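Local coordinates for protein farnesyl diphosphate synthase (Rhodobacter capsulatus, PDB 3M0G) that probably catalyses the magnesium-dependent condensation of isopentenyl diphosphate with an allylic diphosphate such as farnesyl diphosphate, building the longer prenyl chains used for carotenoids and chlorophyll, at residues B[45-58]-B[182-196]. Residues are numbered along the deposited sequence; the frame is centred on the assembly and turned at random.
Unlike the reference sequence in segment 182-196: Leu193 (reference Ile).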
ATOM      1  N   ARG B  45     -12.688   3.192 -13.290  1.00  9.21           N
ATOM      2  CA  ARG B  45     -12.689   2.248 -12.185  1.00  9.11           C
ATOM      3  C   ARG B  45     -13.701   2.654 -11.114  1.00  8.89           C
ATOM      4  O   ARG B  45     -14.523   1.841 -10.678  1.00  7.15           O
ATOM      5  CB  ARG B  45     -11.272   2.099 -11.652  1.00  9.83           C
ATOM      6  CG  ARG B  45     -10.370   1.465 -12.709  1.00  9.90           C
ATOM      7  CD  ARG B  45      -8.880   1.652 -12.403  1.00 10.11           C
ATOM      8  NE  ARG B  45      -8.055   1.193 -13.520  1.00 11.07           N
ATOM      9  CZ  ARG B  45      -7.816   1.904 -14.629  1.00 10.24           C
ATOM     10  NH1 ARG B  45      -8.345   3.111 -14.796  1.00 10.77           N
ATOM     11  NH2 ARG B  45      -7.056   1.397 -15.587  1.00 11.29           N
ATOM     12  N   ALA B  46     -13.658   3.931 -10.737  1.00 10.32           N
ATOM     13  CA  ALA B  46     -14.616   4.508  -9.809  1.00 10.77           C
ATOM     14  C   ALA B  46     -16.033   4.290 -10.348  1.00 11.30           C
ATOM     15  O   ALA B  46     -16.962   4.010  -9.592  1.00 11.11           O
ATOM     16  CB  ALA B  46     -14.335   5.970  -9.633  1.00 11.43           C
ATOM     17  N   PHE B  47     -16.175   4.367 -11.673  1.00 11.11           N
ATOM     18  CA  PHE B  47     -17.464   4.179 -12.308  1.00 10.73           C
ATOM     19  C   PHE B  47     -17.930   2.729 -12.149  1.00  8.08           C
ATOM     20  O   PHE B  47     -19.047   2.480 -11.746  1.00  6.81           O
ATOM     21  CB  PHE B  47     -17.396   4.614 -13.778  1.00 12.06           C
ATOM     22  CG  PHE B  47     -18.677   4.452 -14.525  1.00 26.55           C
ATOM     23  CD1 PHE B  47     -19.639   5.459 -14.513  1.00 12.85           C
ATOM     24  CD2 PHE B  47     -18.913   3.302 -15.268  1.00 13.05           C
ATOM     25  CE1 PHE B  47     -20.831   5.316 -15.222  1.00 26.87           C
ATOM     26  CE2 PHE B  47     -20.103   3.150 -15.987  1.00 26.97           C
ATOM     27  CZ  PHE B  47     -21.059   4.156 -15.962  1.00 13.50           C
ATOM     28  N   LEU B  48     -17.046   1.777 -12.415  1.00  5.88           N
ATOM     29  CA  LEU B  48     -17.332   0.347 -12.262  1.00  4.69           C
ATOM     30  C   LEU B  48     -17.684  -0.101 -10.838  1.00  4.18           C
ATOM     31  O   LEU B  48     -18.508  -1.018 -10.652  1.00  6.23           O
ATOM     32  CB  LEU B  48     -16.141  -0.482 -12.759  1.00  5.30           C
ATOM     33  CG  LEU B  48     -15.879  -0.560 -14.268  1.00  7.75           C
ATOM     34  CD1 LEU B  48     -14.583  -1.343 -14.462  1.00  4.61           C
ATOM     35  CD2 LEU B  48     -16.999  -1.263 -14.971  1.00  5.91           C
ATOM     36  N   ALA B  49     -17.090   0.559  -9.853  1.00  2.13           N
ATOM     37  CA  ALA B  49     -17.359   0.277  -8.453  1.00  2.63           C
ATOM     38  C   ALA B  49     -18.760   0.745  -8.133  1.00  2.80           C
ATOM     39  O   ALA B  49     -19.577  -0.008  -7.592  1.00  3.24           O
ATOM     40  CB  ALA B  49     -16.346   0.999  -7.556  1.00  3.13           C
ATOM     41  N   ILE B  50     -19.037   1.997  -8.486  1.00  4.16           N
ATOM     42  CA  ILE B  50     -20.353   2.596  -8.210  1.00  5.15           C
ATOM     43  C   ILE B  50     -21.487   1.911  -8.970  1.00  5.35           C
ATOM     44  O   ILE B  50     -22.643   1.817  -8.476  1.00  4.59           O
ATOM     45  CB  ILE B  50     -20.341   4.118  -8.523  1.00  6.90           C
ATOM     46  CG1 ILE B  50     -19.495   4.856  -7.473  1.00 10.34           C
ATOM     47  CG2 ILE B  50     -21.778   4.683  -8.550  1.00 10.15           C
ATOM     48  CD1 ILE B  50     -18.993   6.257  -7.883  1.00  8.59           C
ATOM     49  N   GLU B  51     -21.176   1.496 -10.198  1.00  5.14           N
ATOM     50  CA  GLU B  51     -22.169   0.895 -11.052  1.00  7.18           C
ATOM     51  C   GLU B  51     -22.473  -0.526 -10.621  1.00  7.22           C
ATOM     52  O   GLU B  51     -23.608  -0.968 -10.678  1.00  5.68           O
ATOM     53  CB  GLU B  51     -21.734   0.953 -12.510  1.00  8.37           C
ATOM     54  CG  GLU B  51     -21.620   2.374 -13.069  1.00 26.36           C
ATOM     55  CD  GLU B  51     -22.826   3.245 -12.784  1.00 10.26           C
ATOM     56  OE1 GLU B  51     -23.909   3.010 -13.380  1.00 26.89           O
ATOM     57  OE2 GLU B  51     -22.690   4.184 -11.966  1.00 26.81           O
ATOM     58  N   SER B  52     -21.451  -1.233 -10.161  1.00  7.82           N
ATOM     59  CA  SER B  52     -21.632  -2.604  -9.716  1.00  7.55           C
ATOM     60  C   SER B  52     -22.291  -2.635  -8.346  1.00  7.03           C
ATOM     61  O   SER B  52     -22.965  -3.607  -8.016  1.00  7.87           O
ATOM     62  CB  SER B  52     -20.297  -3.357  -9.707  1.00  7.50           C
ATOM     63  OG  SER B  52     -19.380  -2.782  -8.795  1.00 17.90           O
ATOM     64  N   ALA B  53     -22.112  -1.570  -7.559  1.00  5.87           N
ATOM     65  CA  ALA B  53     -22.821  -1.432  -6.285  1.00  5.30           C
ATOM     66  C   ALA B  53     -24.298  -1.192  -6.554  1.00  5.49           C
ATOM     67  O   ALA B  53     -25.161  -1.834  -5.942  1.00  5.33           O
ATOM     68  CB  ALA B  53     -22.239  -0.295  -5.446  1.00  5.42           C
ATOM     69  N   ALA B  54     -24.571  -0.302  -7.504  1.00  4.73           N
ATOM     70  CA  ALA B  54     -25.945   0.008  -7.909  1.00  5.46           C
ATOM     71  C   ALA B  54     -26.762  -1.228  -8.295  1.00  6.03           C
ATOM     72  O   ALA B  54     -27.936  -1.328  -7.948  1.00  6.87           O
ATOM     73  CB  ALA B  54     -25.924   1.002  -9.061  1.00  6.09           C
ATOM     74  N   ILE B  55     -26.160  -2.144  -9.046  1.00  6.98           N
ATOM     75  CA  ILE B  55     -26.819  -3.388  -9.468  1.00  9.24           C
ATOM     76  C   ILE B  55     -27.274  -4.219  -8.271  1.00 10.67           C
ATOM     77  O   ILE B  55     -28.257  -4.965  -8.348  1.00 11.03           O
ATOM     78  CB  ILE B  55     -25.887  -4.280 -10.335  1.00  9.88           C
ATOM     79  CG1 ILE B  55     -25.536  -3.595 -11.654  1.00 18.55           C
ATOM     80  CG2 ILE B  55     -26.546  -5.622 -10.631  1.00 18.28           C
ATOM     81  CD1 ILE B  55     -24.388  -4.266 -12.363  1.00 10.43           C
ATOM     82  N   HIS B  56     -26.561  -4.062  -7.162  1.00 11.39           N
ATOM     83  CA  HIS B  56     -26.893  -4.745  -5.915  1.00 12.95           C
ATOM     84  C   HIS B  56     -27.687  -3.845  -4.974  1.00 14.03           C
ATOM     85  O   HIS B  56     -27.771  -4.098  -3.760  1.00 15.61           O
ATOM     86  CB  HIS B  56     -25.606  -5.275  -5.274  1.00 13.57           C
ATOM     87  CG  HIS B  56     -24.975  -6.384  -6.051  1.00 12.00           C
ATOM     88  ND1 HIS B  56     -24.102  -6.162  -7.094  1.00 13.91           N
ATOM     89  CD2 HIS B  56     -25.121  -7.727  -5.966  1.00 13.61           C
ATOM     90  CE1 HIS B  56     -23.725  -7.319  -7.606  1.00 13.00           C
ATOM     91  NE2 HIS B  56     -24.335  -8.284  -6.944  1.00 12.73           N
ATOM     92  N   GLY B  57     -28.276  -2.798  -5.547  1.00 13.12           N
ATOM     93  CA  GLY B  57     -29.162  -1.879  -4.829  1.00 12.78           C
ATOM     94  C   GLY B  57     -28.487  -0.975  -3.819  1.00 12.35           C
ATOM     95  O   GLY B  57     -29.150  -0.422  -2.938  1.00 12.30           O
ATOM     96  N   ILE B  58     -27.166  -0.835  -3.939  1.00 12.24           N
ATOM     97  CA  ILE B  58     -26.365  -0.040  -3.007  1.00 12.55           C
ATOM     98  C   ILE B  58     -26.140   1.366  -3.572  1.00 12.98           C
ATOM     99  O   ILE B  58     -25.795   1.514  -4.750  1.00 11.94           O
ATOM    100  CB  ILE B  58     -25.013  -0.758  -2.687  1.00 12.87           C
ATOM    101  CG1 ILE B  58     -25.273  -2.020  -1.842  1.00  9.47           C
ATOM    102  CG2 ILE B  58     -24.014   0.186  -1.980  1.00 10.10           C
ATOM    103  CD1 ILE B  58     -24.041  -2.872  -1.590  1.00 12.96           C
ATOM    104  N   LEU B 182      -6.959  -4.627 -11.553  1.00  6.17           N
ATOM    105  CA  LEU B 182      -7.568  -3.447 -10.873  1.00  4.64           C
ATOM    106  C   LEU B 182      -8.966  -3.183 -11.343  1.00  5.40           C
ATOM    107  O   LEU B 182      -9.827  -2.769 -10.540  1.00  4.48           O
ATOM    108  CB  LEU B 182      -6.748  -2.160 -11.082  1.00  2.97           C
ATOM    109  CG  LEU B 182      -6.899  -1.056 -10.011  1.00  4.38           C
ATOM    110  CD1 LEU B 182      -6.665  -1.586  -8.585  1.00  2.00           C
ATOM    111  CD2 LEU B 182      -6.059   0.192 -10.251  1.00  2.00           C
ATOM    112  N   ILE B 183      -9.194  -3.383 -12.641  1.00  5.03           N
ATOM    113  CA  ILE B 183     -10.564  -3.270 -13.190  1.00  4.85           C
ATOM    114  C   ILE B 183     -11.501  -4.321 -12.594  1.00  5.57           C
ATOM    115  O   ILE B 183     -12.715  -4.049 -12.399  1.00  5.92           O
ATOM    116  CB  ILE B 183     -10.554  -3.330 -14.743  1.00  5.43           C
ATOM    117  CG1 ILE B 183     -10.169  -1.959 -15.320  1.00  4.03           C
ATOM    118  CG2 ILE B 183     -11.907  -3.837 -15.317  1.00  5.77           C
ATOM    119  CD1 ILE B 183      -9.227  -2.036 -16.563  1.00  8.39           C
ATOM    120  N   SER B 184     -10.971  -5.525 -12.387  1.00  6.22           N
ATOM    121  CA  SER B 184     -11.732  -6.614 -11.778  1.00  6.31           C
ATOM    122  C   SER B 184     -12.061  -6.308 -10.317  1.00  6.02           C
ATOM    123  O   SER B 184     -13.183  -6.582  -9.843  1.00  4.88           O
ATOM    124  CB  SER B 184     -10.986  -7.948 -11.878  1.00  6.32           C
ATOM    125  OG  SER B 184     -11.785  -8.987 -11.301  1.00 10.58           O
ATOM    126  N   PHE B 185     -11.094  -5.730  -9.598  1.00  5.77           N
ATOM    127  CA  PHE B 185     -11.433  -5.238  -8.273  1.00  5.55           C
ATOM    128  C   PHE B 185     -12.623  -4.292  -8.341  1.00  5.74           C
ATOM    129  O   PHE B 185     -13.583  -4.503  -7.617  1.00  6.59           O
ATOM    130  CB  PHE B 185     -10.295  -4.534  -7.554  1.00  5.32           C
ATOM    131  CG  PHE B 185     -10.744  -3.837  -6.294  1.00  7.36           C
ATOM    132  CD1 PHE B 185     -10.947  -4.571  -5.113  1.00  5.59           C
ATOM    133  CD2 PHE B 185     -11.008  -2.468  -6.286  1.00  4.85           C
ATOM    134  CE1 PHE B 185     -11.379  -3.943  -3.923  1.00  6.66           C
ATOM    135  CE2 PHE B 185     -11.422  -1.836  -5.103  1.00  7.35           C
ATOM    136  CZ  PHE B 185     -11.607  -2.583  -3.917  1.00  5.33           C
ATOM    137  N   ALA B 186     -12.557  -3.243  -9.181  1.00  5.66           N
ATOM    138  CA  ALA B 186     -13.659  -2.245  -9.262  1.00  5.43           C
ATOM    139  C   ALA B 186     -15.010  -2.874  -9.564  1.00  6.08           C
ATOM    140  O   ALA B 186     -16.046  -2.479  -8.990  1.00  5.57           O
ATOM    141  CB  ALA B 186     -13.360  -1.149 -10.314  1.00  4.33           C
ATOM    142  N   ALA B 187     -15.003  -3.836 -10.483  1.00  6.88           N
ATOM    143  CA  ALA B 187     -16.221  -4.476 -10.943  1.00  7.23           C
ATOM    144  C   ALA B 187     -16.834  -5.365  -9.876  1.00  6.91           C
ATOM    145  O   ALA B 187     -18.036  -5.480  -9.786  1.00  6.95           O
ATOM    146  CB  ALA B 187     -15.953  -5.269 -12.211  1.00  7.74           C
ATOM    147  N   GLN B 188     -15.992  -5.970  -9.052  1.00  8.11           N
ATOM    148  CA  GLN B 188     -16.460  -6.858  -8.007  1.00  8.06           C
ATOM    149  C   GLN B 188     -16.855  -6.111  -6.747  1.00  8.40           C
ATOM    150  O   GLN B 188     -17.497  -6.685  -5.879  1.00  8.66           O
ATOM    151  CB  GLN B 188     -15.384  -7.855  -7.651  1.00  7.84           C
ATOM    152  CG  GLN B 188     -15.116  -8.897  -8.700  1.00 10.56           C
ATOM    153  CD  GLN B 188     -14.032  -9.822  -8.256  1.00  9.08           C
ATOM    154  OE1 GLN B 188     -14.238 -10.614  -7.344  1.00  9.89           O
ATOM    155  NE2 GLN B 188     -12.850  -9.728  -8.888  1.00  9.95           N
ATOM    156  N   ALA B 189     -16.443  -4.848  -6.645  1.00  8.02           N
ATOM    157  CA  ALA B 189     -16.627  -4.060  -5.426  1.00  8.12           C
ATOM    158  C   ALA B 189     -18.099  -3.955  -5.023  1.00  7.67           C
ATOM    159  O   ALA B 189     -18.423  -3.997  -3.840  1.00  8.04           O
ATOM    160  CB  ALA B 189     -15.998  -2.660  -5.596  1.00  9.16           C
ATOM    161  N   GLY B 190     -18.988  -3.839  -6.005  1.00  6.99           N
ATOM    162  CA  GLY B 190     -20.442  -3.801  -5.722  1.00  6.98           C
ATOM    163  C   GLY B 190     -20.958  -5.118  -5.146  1.00  7.65           C
ATOM    164  O   GLY B 190     -21.773  -5.121  -4.217  1.00  8.98           O
ATOM    165  N   ALA B 191     -20.471  -6.235  -5.681  1.00  7.61           N
ATOM    166  CA  ALA B 191     -20.821  -7.553  -5.147  1.00  8.64           C
ATOM    167  C   ALA B 191     -20.240  -7.783  -3.734  1.00 10.19           C
ATOM    168  O   ALA B 191     -20.931  -8.332  -2.876  1.00 10.64           O
ATOM    169  CB  ALA B 191     -20.412  -8.648  -6.103  1.00  8.24           C
ATOM    170  N   ILE B 192     -18.988  -7.362  -3.498  1.00 11.05           N
ATOM    171  CA  ILE B 192     -18.370  -7.436  -2.150  1.00 11.49           C
ATOM    172  C   ILE B 192     -19.203  -6.709  -1.099  1.00 12.34           C
ATOM    173  O   ILE B 192     -19.491  -7.275  -0.038  1.00 13.34           O
ATOM    174  CB  ILE B 192     -16.891  -6.926  -2.136  1.00 10.85           C
ATOM    175  CG1 ILE B 192     -16.035  -7.830  -3.022  1.00  4.73           C
ATOM    176  CG2 ILE B 192     -16.313  -6.857  -0.685  1.00  3.57           C
ATOM    177  CD1 ILE B 192     -14.687  -7.242  -3.470  1.00  9.67           C
ATOM    178  N   LEU B 193     -19.618  -5.477  -1.403  1.00 11.70           N
ATOM    179  CA  LEU B 193     -20.365  -4.661  -0.460  1.00 11.44           C
ATOM    180  C   LEU B 193     -21.790  -5.180  -0.229  1.00 11.47           C
ATOM    181  O   LEU B 193     -22.419  -4.818   0.759  1.00 11.01           O
ATOM    182  CB  LEU B 193     -20.398  -3.179  -0.891  1.00 12.09           C
ATOM    183  CG  LEU B 193     -19.098  -2.389  -1.119  1.00  5.96           C
ATOM    184  CD1 LEU B 193     -19.407  -0.952  -1.548  1.00 12.56           C
ATOM    185  CD2 LEU B 193     -18.150  -2.403   0.086  1.00 12.12           C
ATOM    186  N   ALA B 194     -22.284  -6.026  -1.135  1.00 10.78           N
ATOM    187  CA  ALA B 194     -23.621  -6.600  -1.003  1.00 10.82           C
ATOM    188  C   ALA B 194     -23.576  -8.019  -0.434  1.00 10.69           C
ATOM    189  O   ALA B 194     -24.609  -8.612  -0.198  1.00 10.09           O
ATOM    190  CB  ALA B 194     -24.339  -6.598  -2.359  1.00 10.45           C
ATOM    191  N   GLY B 195     -22.375  -8.547  -0.216  1.00 11.32           N
ATOM    192  CA  GLY B 195     -22.191  -9.935   0.215  1.00 12.91           C
ATOM    193  C   GLY B 195     -22.733 -10.969  -0.767  1.00 14.78           C
ATOM    194  O   GLY B 195     -23.173 -12.054  -0.359  1.00 15.47           O
ATOM    195  N   ALA B 196     -22.696 -10.639  -2.059  1.00 15.04           N
ATOM    196  CA  ALA B 196     -23.325 -11.462  -3.088  1.00 15.13           C
ATOM    197  C   ALA B 196     -22.314 -12.170  -3.981  1.00 15.07           C
ATOM    198  O   ALA B 196     -21.098 -11.976  -3.836  1.00 15.46           O
ATOM    199  CB  ALA B 196     -24.276 -10.615  -3.921  1.00 15.97           C
TER
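With chi1 at 63°, Ser52 holds OG between its backbone N and carbonyl carbon, facing Gly190, while His56 sets CG anti to its carbonyl carbon and lays its ring against Ala191. Ser52 is a knob in a hole formed by Ala186, Ala187, Ala189 and Gly190, and its OG accepts a bent hydrogen bond from Gly190 N (3.0 Å). That amide has no helical bond to Ala186 O, just before the kink at Ala191; small, polar Ser52 fits the hole and gives it an acceptor. Glycine is needed opposite: a CB on Gly190 would run into the backbone of Ser52 and Ala53, whereas its absence lets Gly190 CA come within 3.4 Å of Ala53 CA and point a C-H at Ser52 O. Alanines serve the same closeness about a turn earlier, with Ala49 CA 3.1 Å from Ala186 O in a C-H...O contact and Ala186 CB against Leu48 CB. The His56 ring is fixed by a nearly straight, in-plane bond from ND1 to Ser52 O (2.9 Å) and takes Ala191 CA over one face in a CH-pi contact, while Ala194 CB meets His56 CB at 3.4 Å. Replacing His56 with an alanine is likely to leave Ser52 O without this donor and open a gap beside Ala191. Past the helix end, Ile58 CD1 reaches Leu193 CB. The axes of segments 45-55 and 182-194 approach to 6.6 Å, crossing at -28°, in the helical prenyl synthase fold; Leu48 and His56 touch helix 199-219, Leu48 also helix 275-285, and Phe47 and Ile50 helix 3-23.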